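Local coordinates for catalase (Bacillus pumilus, PDB 4QOL) that breaks down hydrogen peroxide to water and oxygen at a haem group and also shows peroxidase-like reactivity towards phenolic substrates, at the interface of chains A and B. Coordinates in Å, arbitrary orientation; residue numbers count along the deposited sequence, not the author numbering. Chains: chain A/B, Catalase.

The interface of chains A and B. Residues chain A 21-25, 39; chain B 139-141, 331, 413.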
ATOM      1  N   GLN A  21     -26.816  -5.075 -15.819  1.00 18.42           N
ATOM      2  CA  GLN A  21     -27.912  -5.049 -14.834  1.00 18.79           C
ATOM      3  C   GLN A  21     -27.955  -6.230 -13.910  1.00 18.87           C
ATOM      4  O   GLN A  21     -28.298  -6.088 -12.719  1.00 19.15           O
ATOM      5  CB  GLN A  21     -29.286  -4.940 -15.534  1.00 20.21           C
ATOM      6  CG  GLN A  21     -29.346  -3.951 -16.691  1.00 21.69           C
ATOM      7  CD  GLN A  21     -28.678  -2.610 -16.399  1.00 22.05           C
ATOM      8  OE1 GLN A  21     -28.878  -2.013 -15.311  1.00 22.93           O
ATOM      9  NE2 GLN A  21     -27.925  -2.096 -17.373  1.00 22.86           N
ATOM     10  N   ASN A  22     -27.692  -7.438 -14.444  1.00 17.86           N
ATOM     11  CA  ASN A  22     -27.909  -8.672 -13.669  1.00 17.86           C
ATOM     12  C   ASN A  22     -26.596  -9.387 -13.463  1.00 16.92           C
ATOM     13  O   ASN A  22     -25.838  -9.618 -14.436  1.00 18.85           O
ATOM     14  CB  ASN A  22     -28.893  -9.614 -14.389  1.00 17.79           C
ATOM     15  CG  ASN A  22     -30.203  -8.928 -14.731  1.00 18.54           C
ATOM     16  OD1 ASN A  22     -30.942  -8.517 -13.812  1.00 19.80           O
ATOM     17  ND2 ASN A  22     -30.403  -8.635 -16.008  1.00 20.65           N
ATOM     18  N   SER A  23     -26.346  -9.780 -12.231  1.00 16.42           N
ATOM     19  CA  SER A  23     -25.363 -10.746 -11.871  1.00 17.18           C
ATOM     20  C   SER A  23     -25.693 -12.104 -12.477  1.00 18.03           C
ATOM     21  O   SER A  23     -26.818 -12.396 -12.848  1.00 16.34           O
ATOM     22  CB  SER A  23     -25.309 -10.939 -10.342  1.00 18.18           C
ATOM     23  OG  SER A  23     -24.961  -9.754  -9.675  1.00 19.67           O
ATOM     24  N   ARG A  24     -24.659 -12.935 -12.581  1.00 17.41           N
ATOM     25  CA  ARG A  24     -24.848 -14.274 -13.096  1.00 17.50           C
ATOM     26  C   ARG A  24     -25.200 -15.267 -11.993  1.00 16.64           C
ATOM     27  O   ARG A  24     -24.467 -15.394 -10.995  1.00 16.96           O
ATOM     28  CB  ARG A  24     -23.545 -14.659 -13.829  1.00 18.08           C
ATOM     29  CG  ARG A  24     -23.645 -15.828 -14.702  1.00 19.08           C
ATOM     30  CD  ARG A  24     -22.300 -16.059 -15.383  1.00 20.55           C
ATOM     31  NE  ARG A  24     -22.509 -16.889 -16.560  1.00 21.00           N
ATOM     32  CZ  ARG A  24     -21.547 -17.561 -17.163  1.00 20.06           C
ATOM     33  NH1 ARG A  24     -20.307 -17.578 -16.628  1.00 19.13           N
ATOM     34  NH2 ARG A  24     -21.844 -18.247 -18.241  1.00 18.79           N
ATOM     35  N   THR A  25     -26.314 -15.995 -12.154  1.00 17.30           N
ATOM     36  CA  THR A  25     -26.892 -16.720 -11.078  1.00 18.18           C
ATOM     37  C   THR A  25     -27.377 -18.091 -11.517  1.00 19.48           C
ATOM     38  O   THR A  25     -27.525 -18.354 -12.723  1.00 20.21           O
ATOM     39  CB  THR A  25     -28.097 -15.900 -10.451  1.00 19.26           C
ATOM     40  OG1 THR A  25     -29.097 -15.646 -11.457  1.00 17.57           O
ATOM     41  CG2 THR A  25     -27.603 -14.607  -9.880  1.00 18.69           C
ATOM     42  N   LEU A  39     -18.876  -8.498 -12.836  1.00 14.51           N
ATOM     43  CA  LEU A  39     -19.325  -8.186 -11.468  1.00 16.07           C
ATOM     44  C   LEU A  39     -18.095  -7.995 -10.555  1.00 13.63           C
ATOM     45  O   LEU A  39     -17.986  -6.985  -9.847  1.00 13.68           O
ATOM     46  CB  LEU A  39     -20.218  -9.277 -10.851  1.00 16.32           C
ATOM     47  CG  LEU A  39     -20.653  -9.158  -9.393  1.00 17.04           C
ATOM     48  CD1 LEU A  39     -21.651  -7.992  -9.232  1.00 17.60           C
ATOM     49  CD2 LEU A  39     -21.318 -10.432  -8.811  1.00 17.57           C
TER
ATOM     50  N   ASP B 139     -29.733  -6.018  -7.030  1.00 16.59           N
ATOM     51  CA  ASP B 139     -28.633  -6.754  -7.580  1.00 16.09           C
ATOM     52  C   ASP B 139     -27.343  -5.947  -7.355  1.00 16.05           C
ATOM     53  O   ASP B 139     -27.290  -4.777  -7.668  1.00 15.14           O
ATOM     54  CB  ASP B 139     -28.869  -7.029  -9.085  1.00 18.62           C
ATOM     55  CG  ASP B 139     -27.890  -8.038  -9.659  1.00 18.56           C
ATOM     56  OD1 ASP B 139     -26.671  -7.842  -9.454  1.00 19.04           O
ATOM     57  OD2 ASP B 139     -28.330  -9.035 -10.275  1.00 17.96           O
ATOM     58  N   ALA B 140     -26.327  -6.603  -6.786  1.00 15.11           N
ATOM     59  CA  ALA B 140     -25.064  -5.951  -6.457  1.00 14.81           C
ATOM     60  C   ALA B 140     -24.367  -5.350  -7.630  1.00 14.92           C
ATOM     61  O   ALA B 140     -23.551  -4.414  -7.451  1.00 14.81           O
ATOM     62  CB  ALA B 140     -24.199  -6.977  -5.756  1.00 16.63           C
ATOM     63  N   LEU B 141     -24.675  -5.826  -8.845  1.00 14.26           N
ATOM     64  CA  LEU B 141     -23.982  -5.302 -10.056  1.00 16.22           C
ATOM     65  C   LEU B 141     -24.288  -3.821 -10.179  1.00 15.58           C
ATOM     66  O   LEU B 141     -23.522  -3.105 -10.734  1.00 15.70           O
ATOM     67  CB  LEU B 141     -24.410  -6.045 -11.311  1.00 17.09           C
ATOM     68  CG  LEU B 141     -23.697  -5.739 -12.606  1.00 17.66           C
ATOM     69  CD1 LEU B 141     -22.200  -5.944 -12.483  1.00 17.04           C
ATOM     70  CD2 LEU B 141     -24.264  -6.627 -13.700  1.00 18.03           C
ATOM     71  N   LYS B 331     -29.755 -11.347  -4.455  1.00 16.63           N
ATOM     72  CA  LYS B 331     -28.620 -11.048  -5.336  1.00 17.51           C
ATOM     73  C   LYS B 331     -27.833  -9.839  -4.879  1.00 17.19           C
ATOM     74  O   LYS B 331     -26.707  -9.640  -5.306  1.00 21.47           O
ATOM     75  CB  LYS B 331     -29.000 -10.844  -6.811  1.00 18.09           C
ATOM     76  CG  LYS B 331     -29.686 -12.005  -7.461  1.00 18.57           C
ATOM     77  CD  LYS B 331     -30.058 -11.739  -8.928  1.00 17.91           C
ATOM     78  CE  LYS B 331     -31.031 -12.764  -9.473  1.00 18.35           C
ATOM     79  NZ  LYS B 331     -31.371 -12.439 -10.879  1.00 18.71           N
ATOM     80  N   ARG B 413     -28.050 -14.481 -16.610  1.00 19.34           N
ATOM     81  CA  ARG B 413     -28.234 -13.133 -16.149  1.00 19.57           C
ATOM     82  C   ARG B 413     -29.617 -12.646 -16.496  1.00 21.01           C
ATOM     83  O   ARG B 413     -29.912 -12.340 -17.644  1.00 21.37           O
ATOM     84  CB  ARG B 413     -27.199 -12.237 -16.816  1.00 19.91           C
ATOM     85  CG  ARG B 413     -25.777 -12.538 -16.462  1.00 20.74           C
ATOM     86  CD  ARG B 413     -24.903 -11.547 -17.171  1.00 22.45           C
ATOM     87  NE  ARG B 413     -23.518 -11.896 -17.018  1.00 24.95           N
ATOM     88  CZ  ARG B 413     -22.708 -11.459 -16.068  1.00 25.44           C
ATOM     89  NH1 ARG B 413     -21.463 -11.924 -16.117  1.00 25.27           N
ATOM     90  NH2 ARG B 413     -23.106 -10.588 -15.083  1.00 25.92           N
TER
HETATM   91  O   HOH W   1     -29.308 -13.267 -12.679  1.00 18.03           O
HETATM   92  O   HOH W   2     -24.676 -10.800  -6.981  1.00 20.43           O
HETATM   93  O   HOH W   3     -30.912  -9.509 -11.343  1.00 21.10           O
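The N-terminal loop of chain A around A:Ser23, running into strand 25-26, and helix 37-46 meet the loop before 3-10 helix 140-142, that helix itself, the start of helix 331-348 and the B:Arg413 loop of chain B. A:Ser23 and B:Asp139 form the polar centre. With CG anti to its own backbone N (chi1 -168°), B:Asp139 points its carboxylate at A:Ser23. The hydroxyl OG of A:Ser23 donates to OD1 of B:Asp139 at 2.6 Å, on its syn lone pair. The backbone N of A:Ser23 donates to OD2 at 2.9 Å, also on the syn side but tilted 30° out of the carboxylate plane. The anti lone pair of OD1 takes the backbone N of B:Leu141 at 2.9 Å, a nearly straight bond (170° at H) that caps the 3-10 turn and should fix the carboxylate's rotation.

Guanidinium NH2 of B:Arg413 donates to the carbonyl O of A:Asn22 at 3.0 Å, in the carbonyl plane and on a lone pair. That oxygen sits at the guanidinium edge, whereas CB of A:Arg24 covers one face, 4.0 Å above its centre.

B:Lys331, extended beyond CG, crosses A:Thr25 at about a right angle, its CD 3.9 Å from methyl CG2. Its side-chain amine NZ works through water: one molecule links it to A:Ser23 O and A:Thr25 OG1, another to A:Asn22 OD1 and B:Asp139 OD2. The nearby lysine may partly offset the carboxylate's charge. On the apolar flank, CD1 of A:Leu39 packs 3.7 Å from CA of B:Leu141.

Residues 21-25 and helix 37-46 of chain A thus lie against the body of chain B, consistent with the N-terminal arm exchange of catalase tetramers; two-fold symmetry repeats the patch with chains swapped.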